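Local coordinates for signal transduction protein TRAP (Staphylococcus aureus, PDB 4AE5) that probably acts as a signal transduction protein and major regulator of staphylococcal virulence, its phosphorylated form leading to activation of the agr system and RNAIII synthesis, at residues Lys2-Ser7 and Val36-Thr41; His24-Phe29 and Glu44-Ser49; Ala121-Tyr126 and Glu159-Pro164. All coordinates share one frame; numbering follows the deposited sequence.

Contact 1 of 3, residues Lys2-Ser7 and Val36-Thr41; sequences KKLYTS and VIFEET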
# COMPACT_ATOMS: atom_id res chain seq x y z
N LYS A 2 13.38 -7.33 -2.12
CA LYS A 2 11.96 -7.50 -2.47
C LYS A 2 11.37 -6.12 -2.72
O LYS A 2 11.54 -5.21 -1.88
CB LYS A 2 11.20 -8.20 -1.32
CG LYS A 2 9.69 -8.28 -1.56
CD LYS A 2 8.97 -9.01 -0.42
CE LYS A 2 9.72 -10.26 0.08
NZ LYS A 2 8.84 -10.90 1.10
N LYS A 3 10.64 -5.99 -3.82
CA LYS A 3 10.04 -4.71 -4.26
C LYS A 3 8.58 -4.86 -4.63
O LYS A 3 8.11 -5.96 -5.03
CB LYS A 3 10.78 -4.16 -5.50
CG LYS A 3 12.26 -3.79 -5.23
CD LYS A 3 12.99 -3.32 -6.48
CE LYS A 3 14.20 -2.48 -6.11
NZ LYS A 3 15.42 -3.28 -5.87
N LEU A 4 7.86 -3.75 -4.56
CA LEU A 4 6.49 -3.75 -5.03
C LEU A 4 6.36 -2.80 -6.20
O LEU A 4 6.81 -1.64 -6.11
CB LEU A 4 5.54 -3.38 -3.89
CG LEU A 4 4.05 -3.62 -4.12
CD1 LEU A 4 3.39 -3.99 -2.78
CD2 LEU A 4 3.43 -2.36 -4.72
N TYR A 5 5.69 -3.30 -7.26
CA TYR A 5 5.47 -2.56 -8.50
C TYR A 5 3.96 -2.29 -8.65
O TYR A 5 3.19 -3.25 -8.59
CB TYR A 5 5.94 -3.45 -9.64
CG TYR A 5 7.43 -3.82 -9.52
CD1 TYR A 5 7.84 -4.93 -8.76
CD2 TYR A 5 8.41 -3.06 -10.14
CE1 TYR A 5 9.18 -5.28 -8.66
CE2 TYR A 5 9.78 -3.41 -10.06
CZ TYR A 5 10.14 -4.52 -9.34
OH TYR A 5 11.46 -4.85 -9.20
N THR A 6 3.56 -1.03 -8.86
CA THR A 6 2.13 -0.65 -8.98
C THR A 6 1.96 0.02 -10.35
O THR A 6 2.79 0.86 -10.71
CB THR A 6 1.69 0.28 -7.86
OG1 THR A 6 2.02 -0.34 -6.60
CG2 THR A 6 0.15 0.49 -7.93
N SER A 7 0.95 -0.40 -11.10
CA SER A 7 0.55 0.23 -12.37
C SER A 7 -0.93 0.63 -12.33
O SER A 7 -1.71 0.01 -11.62
CB SER A 7 0.77 -0.73 -13.57
OG SER A 7 2.15 -0.89 -13.88
N VAL A 36 -6.21 -0.44 -10.57
CA VAL A 36 -4.86 -0.53 -10.03
C VAL A 36 -4.40 -2.02 -10.10
O VAL A 36 -5.19 -2.94 -9.79
CB VAL A 36 -4.91 -0.08 -8.52
CG1 VAL A 36 -3.56 -0.25 -7.85
CG2 VAL A 36 -5.35 1.36 -8.39
N ILE A 37 -3.14 -2.27 -10.47
CA ILE A 37 -2.59 -3.61 -10.36
C ILE A 37 -1.17 -3.58 -9.69
O ILE A 37 -0.38 -2.62 -9.91
CB ILE A 37 -2.63 -4.33 -11.73
CG1 ILE A 37 -2.48 -5.87 -11.58
CG2 ILE A 37 -1.52 -3.81 -12.64
CD1 ILE A 37 -2.85 -6.62 -12.85
N PHE A 38 -0.85 -4.63 -8.90
CA PHE A 38 0.53 -4.71 -8.30
C PHE A 38 1.04 -6.15 -8.17
O PHE A 38 0.22 -7.10 -8.17
CB PHE A 38 0.64 -3.94 -6.96
CG PHE A 38 -0.27 -4.45 -5.86
CD1 PHE A 38 0.11 -5.52 -5.04
CD2 PHE A 38 -1.52 -3.83 -5.59
CE1 PHE A 38 -0.76 -6.01 -4.02
CE2 PHE A 38 -2.36 -4.29 -4.58
CZ PHE A 38 -2.01 -5.37 -3.79
N GLU A 39 2.37 -6.29 -8.06
CA GLU A 39 2.99 -7.55 -7.73
C GLU A 39 4.13 -7.24 -6.84
O GLU A 39 4.72 -6.20 -6.94
CB GLU A 39 3.48 -8.35 -8.99
CG GLU A 39 4.45 -7.60 -9.88
CD GLU A 39 4.99 -8.47 -11.02
OE1 GLU A 39 4.92 -9.70 -10.96
OE2 GLU A 39 5.43 -7.92 -12.01
N GLU A 40 4.47 -8.18 -5.99
CA GLU A 40 5.58 -8.04 -5.07
C GLU A 40 6.57 -9.18 -5.37
O GLU A 40 6.20 -10.37 -5.27
CB GLU A 40 5.01 -8.24 -3.67
CG GLU A 40 6.00 -8.19 -2.52
CD GLU A 40 5.20 -8.08 -1.21
OE1 GLU A 40 4.61 -9.07 -0.70
OE2 GLU A 40 5.07 -6.97 -0.77
N THR A 41 7.83 -8.85 -5.61
CA THR A 41 8.77 -9.92 -5.98
C THR A 41 10.19 -9.42 -5.80
O THR A 41 10.43 -8.20 -5.96
CB THR A 41 8.56 -10.35 -7.47
OG1 THR A 41 9.50 -11.36 -7.85
CG2 THR A 41 8.72 -9.19 -8.41

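Contact 2 of 3, residues His24-Phe29 and Glu44-Ser49; sequences HQLFQF and ETVLKS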
# COMPACT_ATOMS: atom_id res chain seq x y z
N HIS A 24 2.96 -14.92 -12.93
CA HIS A 24 3.17 -13.83 -12.03
C HIS A 24 1.94 -13.62 -11.19
O HIS A 24 0.80 -13.64 -11.72
CB HIS A 24 3.47 -12.53 -12.80
CG HIS A 24 4.88 -12.47 -13.33
ND1 HIS A 24 5.81 -11.61 -12.84
CD2 HIS A 24 5.52 -13.26 -14.29
CE1 HIS A 24 6.99 -11.84 -13.49
NE2 HIS A 24 6.80 -12.82 -14.38
N GLN A 25 2.19 -13.32 -9.91
CA GLN A 25 1.12 -13.15 -8.93
C GLN A 25 0.72 -11.70 -8.87
O GLN A 25 1.21 -10.91 -8.01
CB GLN A 25 1.61 -13.59 -7.54
CG GLN A 25 2.04 -15.04 -7.44
CD GLN A 25 3.57 -15.20 -7.29
OE1 GLN A 25 4.33 -14.98 -8.24
NE2 GLN A 25 4.02 -15.58 -6.08
N LEU A 26 -0.20 -11.33 -9.75
CA LEU A 26 -0.63 -9.94 -9.87
C LEU A 26 -1.98 -9.79 -9.17
O LEU A 26 -2.82 -10.68 -9.26
CB LEU A 26 -0.69 -9.55 -11.36
CG LEU A 26 0.61 -9.39 -12.15
CD1 LEU A 26 0.41 -9.70 -13.62
CD2 LEU A 26 1.12 -7.94 -12.08
N PHE A 27 -2.15 -8.69 -8.44
CA PHE A 27 -3.41 -8.41 -7.67
C PHE A 27 -4.05 -7.13 -8.26
O PHE A 27 -3.46 -6.04 -8.26
CB PHE A 27 -3.06 -8.27 -6.18
CG PHE A 27 -2.48 -9.56 -5.60
CD1 PHE A 27 -3.32 -10.59 -5.20
CD2 PHE A 27 -1.11 -9.76 -5.54
CE1 PHE A 27 -2.81 -11.80 -4.67
CE2 PHE A 27 -0.58 -10.97 -5.02
CZ PHE A 27 -1.43 -11.97 -4.58
N GLN A 28 -5.24 -7.27 -8.78
CA GLN A 28 -5.88 -6.13 -9.48
C GLN A 28 -7.11 -5.66 -8.69
O GLN A 28 -7.85 -6.52 -8.14
CB GLN A 28 -6.33 -6.55 -10.90
CG GLN A 28 -7.00 -5.37 -11.61
CD GLN A 28 -7.42 -5.64 -13.05
OE1 GLN A 28 -7.53 -6.80 -13.49
NE2 GLN A 28 -7.75 -4.54 -13.76
N PHE A 29 -7.30 -4.33 -8.56
CA PHE A 29 -8.43 -3.78 -7.82
C PHE A 29 -9.01 -2.54 -8.46
O PHE A 29 -8.35 -1.91 -9.28
CB PHE A 29 -8.02 -3.35 -6.40
CG PHE A 29 -7.35 -4.46 -5.63
CD1 PHE A 29 -5.98 -4.71 -5.80
CD2 PHE A 29 -8.07 -5.22 -4.74
CE1 PHE A 29 -5.35 -5.76 -5.14
CE2 PHE A 29 -7.43 -6.26 -4.03
CZ PHE A 29 -6.08 -6.55 -4.26
N GLU A 44 12.16 -9.99 -11.68
CA GLU A 44 11.67 -9.04 -12.71
C GLU A 44 10.17 -8.84 -12.60
O GLU A 44 9.45 -9.79 -12.33
CB GLU A 44 12.00 -9.51 -14.14
CG GLU A 44 13.47 -9.82 -14.39
CD GLU A 44 14.42 -8.69 -14.01
OE1 GLU A 44 14.13 -7.50 -14.25
OE2 GLU A 44 15.49 -9.01 -13.47
N THR A 45 9.69 -7.63 -12.81
CA THR A 45 8.25 -7.37 -12.93
C THR A 45 7.81 -7.45 -14.42
O THR A 45 8.63 -7.23 -15.35
CB THR A 45 7.84 -5.98 -12.34
OG1 THR A 45 6.43 -5.83 -12.52
CG2 THR A 45 8.50 -4.86 -13.09
N VAL A 46 6.55 -7.78 -14.65
CA VAL A 46 5.97 -7.70 -16.00
C VAL A 46 5.24 -6.37 -16.31
O VAL A 46 4.67 -6.19 -17.39
CB VAL A 46 5.03 -8.90 -16.29
CG1 VAL A 46 5.85 -10.18 -16.42
CG2 VAL A 46 3.93 -9.02 -15.22
N LEU A 47 5.28 -5.43 -15.37
CA LEU A 47 4.59 -4.15 -15.54
C LEU A 47 5.54 -3.19 -16.24
O LEU A 47 6.74 -3.30 -16.06
CB LEU A 47 4.18 -3.61 -14.18
CG LEU A 47 3.19 -4.52 -13.46
CD1 LEU A 47 2.86 -3.94 -12.08
CD2 LEU A 47 1.93 -4.64 -14.32
N LYS A 48 5.02 -2.28 -17.08
CA LYS A 48 5.89 -1.32 -17.83
C LYS A 48 5.80 0.11 -17.24
O LYS A 48 4.71 0.61 -16.95
CB LYS A 48 5.58 -1.30 -19.35
CG LYS A 48 5.36 -2.69 -19.95
CD LYS A 48 6.09 -2.87 -21.29
CE LYS A 48 5.40 -2.21 -22.48
NZ LYS A 48 4.71 -3.18 -23.38
N SER A 49 6.94 0.76 -17.03
CA SER A 49 6.94 1.96 -16.17
C SER A 49 6.11 2.02 -14.83
O SER A 49 5.47 3.03 -14.52

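Contact 3 of 3, residues Ala121-Tyr126 and Glu159-Pro164; sequences ADRHAY and ERYLYP. With FMT (formic acid), chain E.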
# COMPACT_ATOMS: atom_id res chain seq x y z
N ALA A 121 -10.43 -7.11 5.92
CA ALA A 121 -11.62 -7.89 5.44
C ALA A 121 -12.49 -7.06 4.50
O ALA A 121 -12.91 -7.55 3.45
CB ALA A 121 -12.48 -8.39 6.65
N ASP A 122 -12.80 -5.84 4.89
CA ASP A 122 -13.63 -4.94 4.08
C ASP A 122 -13.40 -3.48 4.41
O ASP A 122 -12.65 -3.16 5.30
CB ASP A 122 -15.17 -5.31 4.23
CG ASP A 122 -15.69 -5.20 5.66
OD1 ASP A 122 -15.17 -4.45 6.48
OD2 ASP A 122 -16.79 -5.78 5.96
N ARG A 123 -14.11 -2.59 3.74
CA ARG A 123 -13.91 -1.19 3.94
C ARG A 123 -14.26 -0.77 5.31
O ARG A 123 -13.54 0.06 5.88
CB ARG A 123 -14.79 -0.40 2.97
CG ARG A 123 -14.64 1.09 3.14
CD ARG A 123 -15.57 1.73 2.14
NE ARG A 123 -16.08 2.95 2.68
CZ ARG A 123 -17.33 3.08 3.10
NH1 ARG A 123 -18.18 2.07 3.02
NH2 ARG A 123 -17.72 4.24 3.59
N HIS A 124 -15.37 -1.31 5.86
CA HIS A 124 -15.76 -0.87 7.18
C HIS A 124 -14.68 -1.16 8.23
O HIS A 124 -14.49 -0.37 9.15
CB HIS A 124 -17.09 -1.46 7.64
CG HIS A 124 -18.30 -0.85 6.97
ND1 HIS A 124 -18.26 0.32 6.30
CD2 HIS A 124 -19.64 -1.24 6.99
CE1 HIS A 124 -19.51 0.64 5.86
NE2 HIS A 124 -20.35 -0.32 6.29
N ALA A 125 -14.07 -2.34 8.15
CA ALA A 125 -13.07 -2.76 9.13
C ALA A 125 -11.89 -1.79 9.13
O ALA A 125 -11.34 -1.48 10.18
CB ALA A 125 -12.58 -4.17 8.82
N TYR A 126 -11.50 -1.36 7.94
CA TYR A 126 -10.37 -0.41 7.82
C TYR A 126 -10.82 0.95 8.43
O TYR A 126 -10.09 1.57 9.17
CB TYR A 126 -9.90 -0.26 6.37
CG TYR A 126 -8.88 0.88 6.28
CD1 TYR A 126 -7.60 0.73 6.85
CD2 TYR A 126 -9.26 2.13 5.77
CE1 TYR A 126 -6.67 1.77 6.78
CE2 TYR A 126 -8.36 3.20 5.73
CZ TYR A 126 -7.08 3.01 6.23
OH TYR A 126 -6.22 4.06 6.19
N GLU A 159 -5.41 9.07 0.79
CA GLU A 159 -5.76 7.64 0.78
C GLU A 159 -6.39 7.29 -0.57
O GLU A 159 -7.27 8.01 -1.07
CB GLU A 159 -6.80 7.38 1.88
CG GLU A 159 -6.17 7.42 3.28
CD GLU A 159 -7.13 6.96 4.36
OE1 GLU A 159 -8.34 7.01 4.11
OE2 GLU A 159 -6.68 6.57 5.47
N ARG A 160 -5.90 6.23 -1.20
CA ARG A 160 -6.63 5.63 -2.32
C ARG A 160 -7.23 4.32 -1.89
O ARG A 160 -6.49 3.32 -1.62
CB ARG A 160 -5.69 5.38 -3.51
CG ARG A 160 -6.49 4.78 -4.71
CD ARG A 160 -5.72 4.79 -6.05
NE ARG A 160 -5.62 6.12 -6.72
CZ ARG A 160 -4.47 6.77 -6.86
NH1 ARG A 160 -3.30 6.19 -6.43
NH2 ARG A 160 -4.43 7.95 -7.47
N TYR A 161 -8.55 4.23 -1.88
CA TYR A 161 -9.19 2.91 -1.53
C TYR A 161 -9.19 1.95 -2.74
O TYR A 161 -9.46 2.38 -3.86
CB TYR A 161 -10.63 3.10 -1.07
CG TYR A 161 -10.85 3.67 0.31
CD1 TYR A 161 -9.79 4.11 1.11
CD2 TYR A 161 -12.17 3.80 0.82
CE1 TYR A 161 -10.02 4.61 2.41
CE2 TYR A 161 -12.41 4.33 2.07
CZ TYR A 161 -11.36 4.72 2.87
OH TYR A 161 -11.63 5.24 4.13
N LEU A 162 -8.87 0.68 -2.51
CA LEU A 162 -8.77 -0.41 -3.51
C LEU A 162 -9.79 -1.49 -3.16
O LEU A 162 -9.68 -2.18 -2.12
CB LEU A 162 -7.36 -1.04 -3.55
CG LEU A 162 -6.14 -0.14 -3.65
CD1 LEU A 162 -4.84 -0.97 -3.89
CD2 LEU A 162 -6.15 0.88 -4.76
N TYR A 163 -10.84 -1.61 -3.99
CA TYR A 163 -11.88 -2.64 -3.80
C TYR A 163 -11.65 -3.89 -4.67
O TYR A 163 -11.16 -3.78 -5.80
CB TYR A 163 -13.31 -2.08 -4.11
CG TYR A 163 -13.71 -0.88 -3.29
CD1 TYR A 163 -13.27 0.37 -3.64
CD2 TYR A 163 -14.51 -1.00 -2.16
CE1 TYR A 163 -13.58 1.49 -2.90
CE2 TYR A 163 -14.84 0.13 -1.41
CZ TYR A 163 -14.34 1.37 -1.79
OH TYR A 163 -14.71 2.54 -1.12
N PRO A 164 -12.00 -5.10 -4.17
CA PRO A 164 -11.85 -6.30 -5.00
C PRO A 164 -12.74 -6.27 -6.20
O PRO A 164 -13.86 -5.65 -6.16
CB PRO A 164 -12.39 -7.44 -4.11
CG PRO A 164 -12.21 -6.93 -2.73
CD PRO A 164 -12.56 -5.45 -2.83
C FMT E . -2.24 2.51 -4.87
O1 FMT E . -1.07 2.09 -4.72
O2 FMT E . -2.42 3.65 -5.57

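Contact 1 of 3, residues Lys2-Ser7 and Val36-Thr41
Strands 3-9 and 35-41 are antiparallel neighbours in the eight-stranded barrel of TRAP, and residues 2-7 and 36-41 form their shared seam. Three hydrogen-bonded pairs, K3 with T41, Y5 with E39 and S7 with I37, contribute two backbone bonds each. The bond from S7 N to I37 O is short at 2.8 Å and lies nearly along the C=O axis. At the other end K3 N meets T41 O from above the carbonyl plane, 51° out of it. The non-hydrogen-bonded pairs L4 with E40 and T6 with F38 turn their side chains toward the barrel interior. E40 leaves the backbone with CG anti to N (chi1 178°) and stays extended beyond it. Its CB lies 4.1 Å from K3 O, and its CG touches K2 CD at 3.7 Å, methylene against methylene where the two chains cross obliquely. CD continues past the same K2 carbon. At the tip, OE2 lies 4.0 Å from L4 CD1 and forms a salt bridge with R104; K2 NZ pairs instead with E58. Glutamate suits this strand end because its aliphatic stem packs on lysine and leucine while its carboxylate reaches a charged partner. Deeper in, L4 sends CD2 to F38 CB at 3.9 Å. F38 takes the crowded first torsion (chi1 61°), which swings its ring away from strand 3-9 to meet the rings of F62 and Y117, the latter also bonded to the hydroxyl of T6. On the outer face, I37 offers an apolar branched side chain to L14 and K18 of helix 11-20. On the same face, Y5 lies with its ring edge near E39 O in plane, and its CE1 touches T41 CG2 at 3.9 Å.

Contact 2 of 3, residues His24-Phe29 and Glu44-Ser49
The hydroxyl oxygen of T45 is held by two hydrogen bonds: OG1 accepts from L47 N at 3.1 Å, a nearly straight approach with an angle of 166° at the hydrogen, and it is also bonded to OE2 of E39. That carboxylate does more, for its OE2 bonds to V46 N and its OE1 to H24 ND1. One buried acid on strand 35-41 thus fastens the loop of residues 44-49 and the imidazole of H24, and it would probably favour a protonated histidine. With ND1 held, the H24 ring presents one face to V46. The methyl CG1 sits almost over the ring centre, 3.5 Å from the centroid and 13° off the normal, a clear CH-pi contact; the two side chains meet tip to tip. At the edge of the same ring, near its plane, CE1 comes within 3.4 Å of E44 O. Beta-branched valine serves two partners here: while CG1 lies over the imidazole, CG2 packs against L26 CD1 at 3.9 Å. L26 is forked as well, and its CD2 points tip to tip at L47 CD2, 4.1 Å away. Leucine suits both of these places, since both side chains also touch I37, and L47 reaches I17 of helix 11-20. Apolar packing thus carries the direct contact, with the polar fastening supplied by E39. The T45 hydroxyl, accepting from the backbone N two residues on, forms an ST turn, here in the loop joining barrel strands 35-41 and 51-59.

Contact 3 of 3, residues Ala121-Tyr126 and Glu159-Pro164
A121 ends the run out of strand 114-120, and its backbone bonds to G99. D122 follows at the N-cap of helix 123-131: OD1 accepts from A125 N at 2.9 Å and is met nearly along its C-O axis. A short acid suits this place, turning back to satisfy a first-turn N-H. R123, in the first turn, points at strand 158-164. Its chain, CG anti to the backbone N (chi1 179°), runs straight to a bend at chi3. The stem runs past the outer ends of two neighbouring tyrosines: CD lies 3.5 Å from Y163 OH, alongside that ring, and NE lies 4.0 Å from CE2 of Y161. That CE2 meets the guanidinium at its edge, planes 50° apart, so the group is not stacked on the ring; NH2 makes a salt bridge with E127. Arginine suits the place, giving the tyrosines a long aliphatic stem and E127 a charged end. Y126 also leaves with CG anti to N, its ring reaching the strand. Its hydroxyl donates to E159 OE2 at 2.7 Å, tip to tip, from 53° above the carboxylate plane. E159 has a second partner in K130, whose NZ forms a salt bridge with OE1. Y126 CE2 touches Y161 CE1 at 4.0 Å as the two aromatics cross obliquely; a long, flat tyrosine can pack along its ring and still bring a hydroxyl to E159. R160 turns to the other face of the sheet, where NH1 donates to O2 of a bound formic acid molecule, probably from the crystallisation liquor, at 2.8 Å. Helix 123-131 therefore lies against the outer face of strand 158-164, with F67 and C69 of the adjoining strand 67-73, F118 of strand 114-120 and F135 of helix 133-136 in contact with Y126.

How the contacts relate
Strand 27-30 joins the three contacts, for it lies between strands 35-41 and 158-164 in the barrel. Contacts 1 and 2 are neighbours, their centres about 6 Å apart; S7 OG lies 3.4 Å from L47 CB, and F29 N is 2.8 Å from V36 O. Contact 3 is centred about 18 Å from contact 1 and 20 Å from contact 2, yet L162 CD2 meets V36 CG2 at 3.8 Å. R160 of contact 3 bonds to the formic acid, as do Y8, K115 and Y117, while the T6 side chain of contact 1 lies about 4 Å away (nearest atoms), consistent with a polar site on the barrel interior that contacts 1 and 3 both border.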